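Long-range contacts in PA-I Galactophilic Lectin (Enterobacter cloacae, PDB 6YGQ), which probably binds carbohydrate with the help of a bound calcium ion, as expected of a PA-IL-like lectin domain: residues Asn23-Ser27 with Thr38-Val42; Ala46-Ile52 with Lys103-Pro109; Leu53-Trp57 with Leu67-Gln71. All coordinates share one frame; numbering follows the deposited sequence.

Contact 1: residues Asn23-Ser27 with Thr38-Val42; sequences NLIWS and TNTGV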
loop_
_atom_site.group_PDB
_atom_site.type_symbol
_atom_site.label_atom_id
_atom_site.label_comp_id
_atom_site.label_asym_id
_atom_site.label_seq_id
_atom_site.Cartn_x
_atom_site.Cartn_y
_atom_site.Cartn_z
ATOM N N ASN A 23 3.029 -18.535 -5.763
ATOM C CA ASN A 23 2.398 -17.974 -6.953
ATOM C C ASN A 23 2.991 -16.626 -7.350
ATOM O O ASN A 23 2.448 -15.955 -8.235
ATOM C CB ASN A 23 0.887 -17.843 -6.737
ATOM C CG ASN A 23 0.535 -16.835 -5.668
ATOM O OD1 ASN A 23 1.258 -16.673 -4.685
ATOM N ND2 ASN A 23 -0.590 -16.152 -5.851
ATOM N N LEU A 24 4.088 -16.218 -6.718
ATOM C CA LEU A 24 4.799 -15.019 -7.143
ATOM C C LEU A 24 5.315 -15.211 -8.564
ATOM O O LEU A 24 5.914 -16.242 -8.883
ATOM C CB LEU A 24 5.956 -14.733 -6.185
ATOM C CG LEU A 24 6.843 -13.523 -6.485
ATOM C CD1 LEU A 24 6.072 -12.229 -6.277
ATOM C CD2 LEU A 24 8.103 -13.547 -5.622
ATOM N N ILE A 25 5.070 -14.229 -9.425
ATOM C CA ILE A 25 5.575 -14.288 -10.789
ATOM C C ILE A 25 6.539 -13.158 -11.120
ATOM O O ILE A 25 7.257 -13.256 -12.128
ATOM C CB ILE A 25 4.423 -14.318 -11.815
ATOM C CG1 ILE A 25 3.512 -13.101 -11.656
ATOM C CG2 ILE A 25 3.614 -15.601 -11.666
ATOM C CD1 ILE A 25 2.349 -13.089 -12.631
ATOM N N TRP A 26 6.603 -12.095 -10.322
ATOM C CA TRP A 26 7.575 -11.040 -10.567
ATOM C C TRP A 26 7.713 -10.178 -9.323
ATOM O O TRP A 26 6.719 -9.867 -8.661
ATOM C CB TRP A 26 7.174 -10.160 -11.758
ATOM C CG TRP A 26 8.243 -9.181 -12.167
ATOM C CD1 TRP A 26 9.294 -9.421 -13.003
ATOM C CD2 TRP A 26 8.361 -7.809 -11.760
ATOM N NE1 TRP A 26 10.058 -8.287 -13.144
ATOM C CE2 TRP A 26 9.507 -7.283 -12.391
ATOM C CE3 TRP A 26 7.611 -6.975 -10.924
ATOM C CZ2 TRP A 26 9.920 -5.963 -12.214
ATOM C CZ3 TRP A 26 8.025 -5.662 -10.748
ATOM C CH2 TRP A 26 9.167 -5.171 -11.391
ATOM N N SER A 27 8.948 -9.783 -9.030
ATOM C CA SER A 27 9.225 -8.872 -7.926
ATOM C C SER A 27 10.400 -7.993 -8.315
ATOM O O SER A 27 11.490 -8.504 -8.592
ATOM C CB SER A 27 9.531 -9.635 -6.640
ATOM O OG SER A 27 9.794 -8.727 -5.587
ATOM N N THR A 38 9.089 0.250 -15.684
ATOM C CA THR A 38 9.785 -1.026 -15.628
ATOM C C THR A 38 9.032 -2.032 -16.488
ATOM O O THR A 38 7.838 -2.264 -16.274
ATOM C CB THR A 38 9.891 -1.534 -14.191
ATOM O OG1 THR A 38 10.617 -0.585 -13.401
ATOM C CG2 THR A 38 10.598 -2.884 -14.149
ATOM N N ASN A 39 9.725 -2.613 -17.464
ATOM C CA ASN A 39 9.176 -3.716 -18.241
ATOM C C ASN A 39 9.364 -4.990 -17.427
ATOM O O ASN A 39 10.489 -5.491 -17.303
ATOM C CB ASN A 39 9.863 -3.809 -19.602
ATOM C CG ASN A 39 9.375 -4.989 -20.427
ATOM O OD1 ASN A 39 8.529 -5.768 -19.985
ATOM N ND2 ASN A 39 9.912 -5.128 -21.631
ATOM N N THR A 40 8.273 -5.499 -16.848
ATOM C CA THR A 40 8.367 -6.690 -16.014
ATOM C C THR A 40 8.665 -7.946 -16.823
ATOM O O THR A 40 9.105 -8.947 -16.247
ATOM C CB THR A 40 7.068 -6.919 -15.232
ATOM O OG1 THR A 40 6.038 -7.358 -16.132
ATOM C CG2 THR A 40 6.622 -5.651 -14.515
ATOM N N GLY A 41 8.418 -7.925 -18.130
ATOM C CA GLY A 41 8.574 -9.112 -18.939
ATOM C C GLY A 41 7.509 -10.164 -18.738
ATOM O O GLY A 41 7.596 -11.235 -19.349
ATOM N N VAL A 42 6.510 -9.895 -17.902
ATOM C CA VAL A 42 5.416 -10.831 -17.667
ATOM C C VAL A 42 4.454 -10.724 -18.845
ATOM O O VAL A 42 3.812 -9.690 -19.045
ATOM C CB VAL A 42 4.706 -10.543 -16.339
ATOM C CG1 VAL A 42 3.475 -11.429 -16.182
ATOM C CG2 VAL A 42 5.670 -10.734 -15.173
#

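Contact 2: residues Ala46-Ile52 with Lys103-Pro109; sequences AGEIITI and KYRWSVP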
loop_
_atom_site.group_PDB
_atom_site.type_symbol
_atom_site.label_atom_id
_atom_site.label_comp_id
_atom_site.label_asym_id
_atom_site.label_seq_id
_atom_site.Cartn_x
_atom_site.Cartn_y
_atom_site.Cartn_z
ATOM N N ALA A 46 -5.452 -12.004 -21.947
ATOM C CA ALA A 46 -6.752 -11.560 -21.468
ATOM C C ALA A 46 -7.431 -12.672 -20.682
ATOM O O ALA A 46 -7.440 -13.833 -21.101
ATOM C CB ALA A 46 -7.626 -11.131 -22.647
ATOM N N GLY A 47 -7.984 -12.315 -19.527
ATOM C CA GLY A 47 -8.720 -13.238 -18.702
ATOM C C GLY A 47 -7.930 -13.834 -17.558
ATOM O O GLY A 47 -8.534 -14.356 -16.613
ATOM N N GLU A 48 -6.602 -13.787 -17.620
ATOM C CA GLU A 48 -5.794 -14.194 -16.481
ATOM C C GLU A 48 -6.061 -13.259 -15.305
ATOM O O GLU A 48 -6.423 -12.093 -15.481
ATOM C CB GLU A 48 -4.309 -14.188 -16.851
ATOM C CG GLU A 48 -3.939 -15.229 -17.909
ATOM C CD GLU A 48 -2.477 -15.172 -18.328
ATOM O OE1 GLU A 48 -1.810 -14.151 -18.062
ATOM O OE2 GLU A 48 -1.995 -16.153 -18.933
ATOM N N ILE A 49 -5.901 -13.786 -14.093
ATOM C CA ILE A 49 -6.122 -13.024 -12.868
ATOM C C ILE A 49 -4.780 -12.864 -12.168
ATOM O O ILE A 49 -4.099 -13.857 -11.881
ATOM C CB ILE A 49 -7.145 -13.705 -11.946
ATOM C CG1 ILE A 49 -8.460 -13.942 -12.689
ATOM C CG2 ILE A 49 -7.384 -12.853 -10.704
ATOM C CD1 ILE A 49 -9.491 -14.709 -11.884
ATOM N N ILE A 50 -4.403 -11.616 -11.884
ATOM C CA ILE A 50 -3.147 -11.322 -11.213
ATOM C C ILE A 50 -3.401 -10.349 -10.071
ATOM O O ILE A 50 -4.409 -9.640 -10.034
ATOM C CB ILE A 50 -2.081 -10.750 -12.176
ATOM C CG1 ILE A 50 -2.531 -9.415 -12.773
ATOM C CG2 ILE A 50 -1.776 -11.749 -13.283
ATOM C CD1 ILE A 50 -1.412 -8.654 -13.462
ATOM N N THR A 51 -2.460 -10.326 -9.132
ATOM C CA THR A 51 -2.486 -9.396 -8.014
ATOM C C THR A 51 -1.171 -8.635 -7.985
ATOM O O THR A 51 -0.097 -9.241 -8.065
ATOM C CB THR A 51 -2.717 -10.127 -6.688
ATOM O OG1 THR A 51 -4.073 -10.587 -6.628
ATOM C CG2 THR A 51 -2.433 -9.203 -5.513
ATOM N N ILE A 52 -1.257 -7.313 -7.879
ATOM C CA ILE A 52 -0.089 -6.444 -7.807
ATOM C C ILE A 52 -0.095 -5.762 -6.445
ATOM O O ILE A 52 -1.131 -5.243 -6.012
ATOM C CB ILE A 52 -0.080 -5.405 -8.944
ATOM C CG1 ILE A 52 -0.239 -6.093 -10.303
ATOM C CG2 ILE A 52 1.211 -4.598 -8.907
ATOM C CD1 ILE A 52 -0.756 -5.174 -11.396
ATOM N N LYS A 103 -3.572 -3.898 -6.412
ATOM C CA LYS A 103 -4.652 -4.250 -7.327
ATOM C C LYS A 103 -4.896 -5.744 -7.163
ATOM O O LYS A 103 -4.102 -6.563 -7.638
ATOM C CB LYS A 103 -4.305 -3.898 -8.768
ATOM C CG LYS A 103 -5.528 -3.657 -9.623
ATOM C CD LYS A 103 -5.154 -3.321 -11.052
ATOM C CE LYS A 103 -6.068 -2.244 -11.624
ATOM N NZ LYS A 103 -7.508 -2.619 -11.613
ATOM N N TYR A 104 -5.984 -6.097 -6.491
ATOM C CA TYR A 104 -6.215 -7.455 -6.020
ATOM C C TYR A 104 -7.132 -8.204 -6.976
ATOM O O TYR A 104 -8.221 -7.724 -7.309
ATOM C CB TYR A 104 -6.818 -7.409 -4.614
ATOM C CG TYR A 104 -7.048 -8.750 -3.961
ATOM C CD1 TYR A 104 -5.984 -9.549 -3.568
ATOM C CD2 TYR A 104 -8.336 -9.203 -3.713
ATOM C CE1 TYR A 104 -6.197 -10.771 -2.959
ATOM C CE2 TYR A 104 -8.559 -10.423 -3.107
ATOM C CZ TYR A 104 -7.488 -11.202 -2.732
ATOM O OH TYR A 104 -7.706 -12.417 -2.127
ATOM N N ARG A 105 -6.683 -9.380 -7.411
ATOM C CA ARG A 105 -7.454 -10.254 -8.294
ATOM C C ARG A 105 -7.966 -9.483 -9.508
ATOM O O ARG A 105 -9.164 -9.419 -9.792
ATOM C CB ARG A 105 -8.604 -10.912 -7.530
ATOM C CG ARG A 105 -8.139 -11.910 -6.491
ATOM C CD ARG A 105 -9.293 -12.712 -5.916
ATOM N NE ARG A 105 -8.801 -13.715 -4.977
ATOM C CZ ARG A 105 -8.304 -14.896 -5.335
ATOM N NH1 ARG A 105 -8.240 -15.237 -6.616
ATOM N NH2 ARG A 105 -7.872 -15.738 -4.406
ATOM N N TRP A 106 -7.017 -8.895 -10.228
ATOM C CA TRP A 106 -7.314 -8.119 -11.423
ATOM C C TRP A 106 -7.479 -9.058 -12.605
ATOM O O TRP A 106 -6.550 -9.794 -12.955
ATOM C CB TRP A 106 -6.188 -7.122 -11.681
ATOM C CG TRP A 106 -6.373 -6.254 -12.886
ATOM C CD1 TRP A 106 -7.553 -5.824 -13.417
ATOM C CD2 TRP A 106 -5.338 -5.696 -13.705
ATOM N NE1 TRP A 106 -7.317 -5.035 -14.519
ATOM C CE2 TRP A 106 -5.965 -4.940 -14.716
ATOM C CE3 TRP A 106 -3.942 -5.762 -13.682
ATOM C CZ2 TRP A 106 -5.243 -4.258 -15.693
ATOM C CZ3 TRP A 106 -3.228 -5.084 -14.652
ATOM C CH2 TRP A 106 -3.879 -4.340 -15.643
ATOM N N SER A 107 -8.644 -9.051 -13.230
ATOM C CA SER A 107 -8.832 -9.826 -14.444
ATOM C C SER A 107 -8.251 -9.035 -15.601
ATOM O O SER A 107 -8.816 -8.012 -16.021
ATOM C CB SER A 107 -10.293 -10.170 -14.682
ATOM O OG SER A 107 -10.420 -11.099 -15.747
ATOM N N VAL A 108 -7.129 -9.505 -16.137
ATOM C CA VAL A 108 -6.369 -8.771 -17.147
ATOM C C VAL A 108 -7.254 -8.534 -18.362
ATOM O O VAL A 108 -7.845 -9.493 -18.899
ATOM C CB VAL A 108 -5.096 -9.549 -17.530
ATOM C CG1 VAL A 108 -4.328 -8.806 -18.614
ATOM C CG2 VAL A 108 -4.221 -9.771 -16.302
ATOM N N PRO A 109 -7.387 -7.293 -18.839
ATOM C CA PRO A 109 -8.342 -7.029 -19.921
ATOM C C PRO A 109 -7.788 -7.238 -21.322
ATOM O O PRO A 109 -8.568 -7.335 -22.275
ATOM C CB PRO A 109 -8.721 -5.558 -19.693
ATOM C CG PRO A 109 -7.489 -4.955 -19.090
ATOM C CD PRO A 109 -6.813 -6.048 -18.289
HETATM O O HOH W 1 -10.996 -13.532 -15.647
#

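Contact 3: residues Leu53-Trp57 with Leu67-Gln71; sequences LASGW and LTAPQ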
loop_
_atom_site.group_PDB
_atom_site.type_symbol
_atom_site.label_atom_id
_atom_site.label_comp_id
_atom_site.label_asym_id
_atom_site.label_seq_id
_atom_site.Cartn_x
_atom_site.Cartn_y
_atom_site.Cartn_z
ATOM N N LEU A 53 1.057 -5.772 -5.773
ATOM C CA LEU A 53 1.223 -5.164 -4.459
ATOM C C LEU A 53 2.449 -4.265 -4.470
ATOM O O LEU A 53 3.477 -4.622 -5.052
ATOM C CB LEU A 53 1.383 -6.227 -3.372
ATOM C CG LEU A 53 0.329 -7.332 -3.353
ATOM C CD1 LEU A 53 0.754 -8.440 -2.402
ATOM C CD2 LEU A 53 -1.021 -6.761 -2.961
ATOM N N ALA A 54 2.357 -3.114 -3.802
ATOM C CA ALA A 54 3.437 -2.142 -3.880
ATOM C C ALA A 54 3.599 -1.375 -2.576
ATOM O O ALA A 54 2.676 -1.269 -1.766
ATOM C CB ALA A 54 3.204 -1.155 -5.033
ATOM N N SER A 55 4.803 -0.834 -2.398
ATOM C CA SER A 55 5.148 -0.006 -1.252
ATOM C C SER A 55 6.334 0.862 -1.644
ATOM O O SER A 55 7.032 0.581 -2.622
ATOM C CB SER A 55 5.485 -0.860 -0.025
ATOM O OG SER A 55 6.645 -1.644 -0.255
ATOM N N GLY A 56 6.553 1.919 -0.875
ATOM C CA GLY A 56 7.739 2.740 -1.015
ATOM C C GLY A 56 7.410 4.218 -1.057
ATOM O O GLY A 56 6.257 4.633 -1.142
ATOM N N TRP A 57 8.474 5.017 -0.989
ATOM C CA TRP A 57 8.374 6.469 -1.033
ATOM C C TRP A 57 9.120 6.994 -2.250
ATOM O O TRP A 57 10.282 6.639 -2.474
ATOM C CB TRP A 57 8.953 7.113 0.230
ATOM C CG TRP A 57 8.218 6.786 1.497
ATOM C CD1 TRP A 57 8.693 6.060 2.550
ATOM C CD2 TRP A 57 6.888 7.185 1.851
ATOM N NE1 TRP A 57 7.741 5.979 3.538
ATOM C CE2 TRP A 57 6.623 6.661 3.133
ATOM C CE3 TRP A 57 5.895 7.934 1.210
ATOM C CZ2 TRP A 57 5.406 6.859 3.785
ATOM C CZ3 TRP A 57 4.690 8.126 1.856
ATOM C CH2 TRP A 57 4.454 7.591 3.130
ATOM N N LEU A 67 6.157 14.573 -2.227
ATOM C CA LEU A 67 6.294 13.177 -1.836
ATOM C C LEU A 67 5.080 12.369 -2.276
ATOM O O LEU A 67 3.956 12.877 -2.310
ATOM C CB LEU A 67 6.449 13.046 -0.320
ATOM C CG LEU A 67 7.846 12.806 0.247
ATOM C CD1 LEU A 67 7.783 12.929 1.762
ATOM C CD2 LEU A 67 8.391 11.452 -0.169
ATOM N N THR A 68 5.313 11.092 -2.590
ATOM C CA THR A 68 4.248 10.187 -2.992
ATOM C C THR A 68 4.504 8.788 -2.439
ATOM O O THR A 68 5.648 8.405 -2.189
ATOM C CB THR A 68 4.116 10.070 -4.524
ATOM O OG1 THR A 68 5.166 9.234 -5.036
ATOM C CG2 THR A 68 4.184 11.430 -5.188
ATOM N N ALA A 69 3.436 8.035 -2.253
ATOM C CA ALA A 69 3.441 6.595 -2.057
ATOM C C ALA A 69 2.783 5.974 -3.277
ATOM O O ALA A 69 2.297 6.684 -4.166
ATOM C CB ALA A 69 2.687 6.226 -0.772
ATOM N N PRO A 70 2.771 4.638 -3.391
ATOM C CA PRO A 70 2.033 4.039 -4.521
ATOM C C PRO A 70 0.619 4.587 -4.641
ATOM O O PRO A 70 0.127 4.812 -5.753
ATOM C CB PRO A 70 2.057 2.538 -4.201
ATOM C CG PRO A 70 3.337 2.363 -3.417
ATOM C CD PRO A 70 3.460 3.614 -2.579
ATOM N N GLN A 71 -0.032 4.849 -3.509
ATOM C CA GLN A 71 -1.374 5.417 -3.473
ATOM C C GLN A 71 -1.422 6.903 -3.857
ATOM O O GLN A 71 -2.482 7.512 -3.677
ATOM C CB GLN A 71 -1.973 5.228 -2.077
ATOM C CG GLN A 71 -1.125 5.810 -0.955
ATOM C CD GLN A 71 -1.745 5.602 0.413
ATOM O OE1 GLN A 71 -2.450 4.620 0.647
ATOM N NE2 GLN A 71 -1.487 6.530 1.325
#

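Contact 1: residues Asn23-Ser27 with Thr38-Val42
Trp26 lays one face of its indole over Thr40, and most of the contact follows from that. Thr40 CB stands 3.7 Å from the centroid of the five-membered ring and only 7° off its normal, a CH-pi contact, while Thr40 CG2 lies over the six-membered ring on the same face. The indole gets there because CG lies anti to the backbone N of Trp26 (chi1 -172°), which swings the ring across the gap. At the far end of the indole, Trp26 CZ2 meets Thr38 CG2 at 3.7 Å, coming in obliquely. At the near end, Val42 closes the row: its CG2 sits 3.8 Å from Trp26 CB, and its other branch, CG1, is 4.1 Å from Ile25 CD1. Both Ile25 and Trp26 can face this way because together they oppose Val136 in a classic beta bulge.

Thr40 OG1 and Asn39 OD1 are engaged within their own sheet. Thr40 OG1 accepts from Val42 N at 3.1 Å, an ST turn, and also bonds to Leu114 O, which fixes the rotation of the side chain and presents CB and CG2 to the indole. Gly41 N is held by Asn39 OD1 at 2.8 Å in an Asx turn. Thr38 OG1, by contrast, bonds to Lys29 O on strand 24-31. Trp26 CD1 comes to 3.3 Å from Thr40 O, but NE1 approaches the same oxygen at too poor an angle for a hydrogen bond.

The axes of 24-27 and 38-42 run nearly antiparallel (160°) but stay 8.1 Å apart, and no hydrogen bond joins the two segments. They belong to different sheets: 24-31 pairs with 129-139, and 38-44 with 112-118. Here, near the sandwich edge and only partly buried, the sheets cohere through an aromatic face, methyl groups and dispersion.

Contact 2: residues Ala46-Ile52 with Lys103-Pro109
Ile50 and Trp106 lie side by side and point the same way, with Ile50 CD1 3.8 Å from Trp106 CE3. Ile52 CD1 reaches that same ring carbon at 4.0 Å, and Val108 CG2 packs on Ile50 CG1 at 3.9 Å. Leu44 of strand 38-44 touches both Ile50 and Val108, so this cluster faces the other sheet. Over one face of the indole, toward its rim, runs Lys103 CD.

Around the cluster the backbones are laced antiparallel. Ile50 and Trp106 exchange a pair of hydrogen bonds, the shorter being Trp106 N to Ile50 O at 2.7 Å, and Ile52 pairs with Lys103 likewise. Between these pairs the register slips by one residue. Arg105, with phi and psi both positive, turns the corner, and its N is taken up by a side chain: Thr51 OG1 accepts it at 3.0 Å, nearly straight at 170°. Glu139 is the second partner of that hydroxyl.

At the outer edge Val108 N bonds to Glu48 O at 2.8 Å, Gly47 N to Val108 O, and a water donates to Gly47 O; its leg to Ser107 OG is very short and less certain. Tyr104 and Arg105 turn to the second subunit, where both meet its Glu139. The whole is an antiparallel ladder broken by a beta bulge, at the margin of a beta sandwich.

Contact 3: residues Leu53-Trp57 with Leu67-Gln71
Gly56 O is the oxygen on which this contact turns, in the hairpin formed by strands 49-59 and 67-69. Pro70 CD lies 3.3 Å from it, and Ala69 CA offers it a CA-H...O contact at 3.6 Å. Gly56 N bonds to Gln71 OE1 of the second subunit, and Gln71 NE2 to Gly56 O of that subunit. The proline has no N-H to give, and no hydrogen bond joins the two segments here; the hairpin is held further along by bonds between Thr68 and Ala58.

Pro70 wedges its ring against the other strand instead. Its CG meets Ala54 CB at 3.9 Å and rests 3.7 Å from Ser55 N, while Phe132 of strand 129-139 packs on the same proline. Gly56 suits its place, since with phi at 132° a side chain would jam against the carbonyl of Ser55.

Trp57 closes the other end. Its CG stands anti to the carbonyl carbon (chi1 -64°), which brings the six-membered ring up beside strand 67-69, with Trp57 CZ3 3.8 Å from Ala69 CB. Thr68 O also receives a CA-H...O contact from Trp57 CA, and the same oxygen lies at the indole edge, near the ring plane, 3.4 Å from Trp57 CE3.

How the contacts relate
Contacts 2 and 3 share strand 49-59: residues 46-52 pair with 103-109 at one end, and 53-57 meet 67-71 further along, with centres 20 Å apart. In chain order contact 3 is nested inside the loop that contact 2 closes, whereas contact 1 is complete before either begins. Contact 1, centred 13 Å from contact 2 and 18 Å from contact 3, spans the two sheets; the others lie within one of them. Both 2 and 3 also reach the second subunit. Contact 3 is near the calcium: the side chain of Thr68 is about 9 Å from it and packs on Asn60, which binds the ion along with Asp120, Gln124, Asp127 and Asn128.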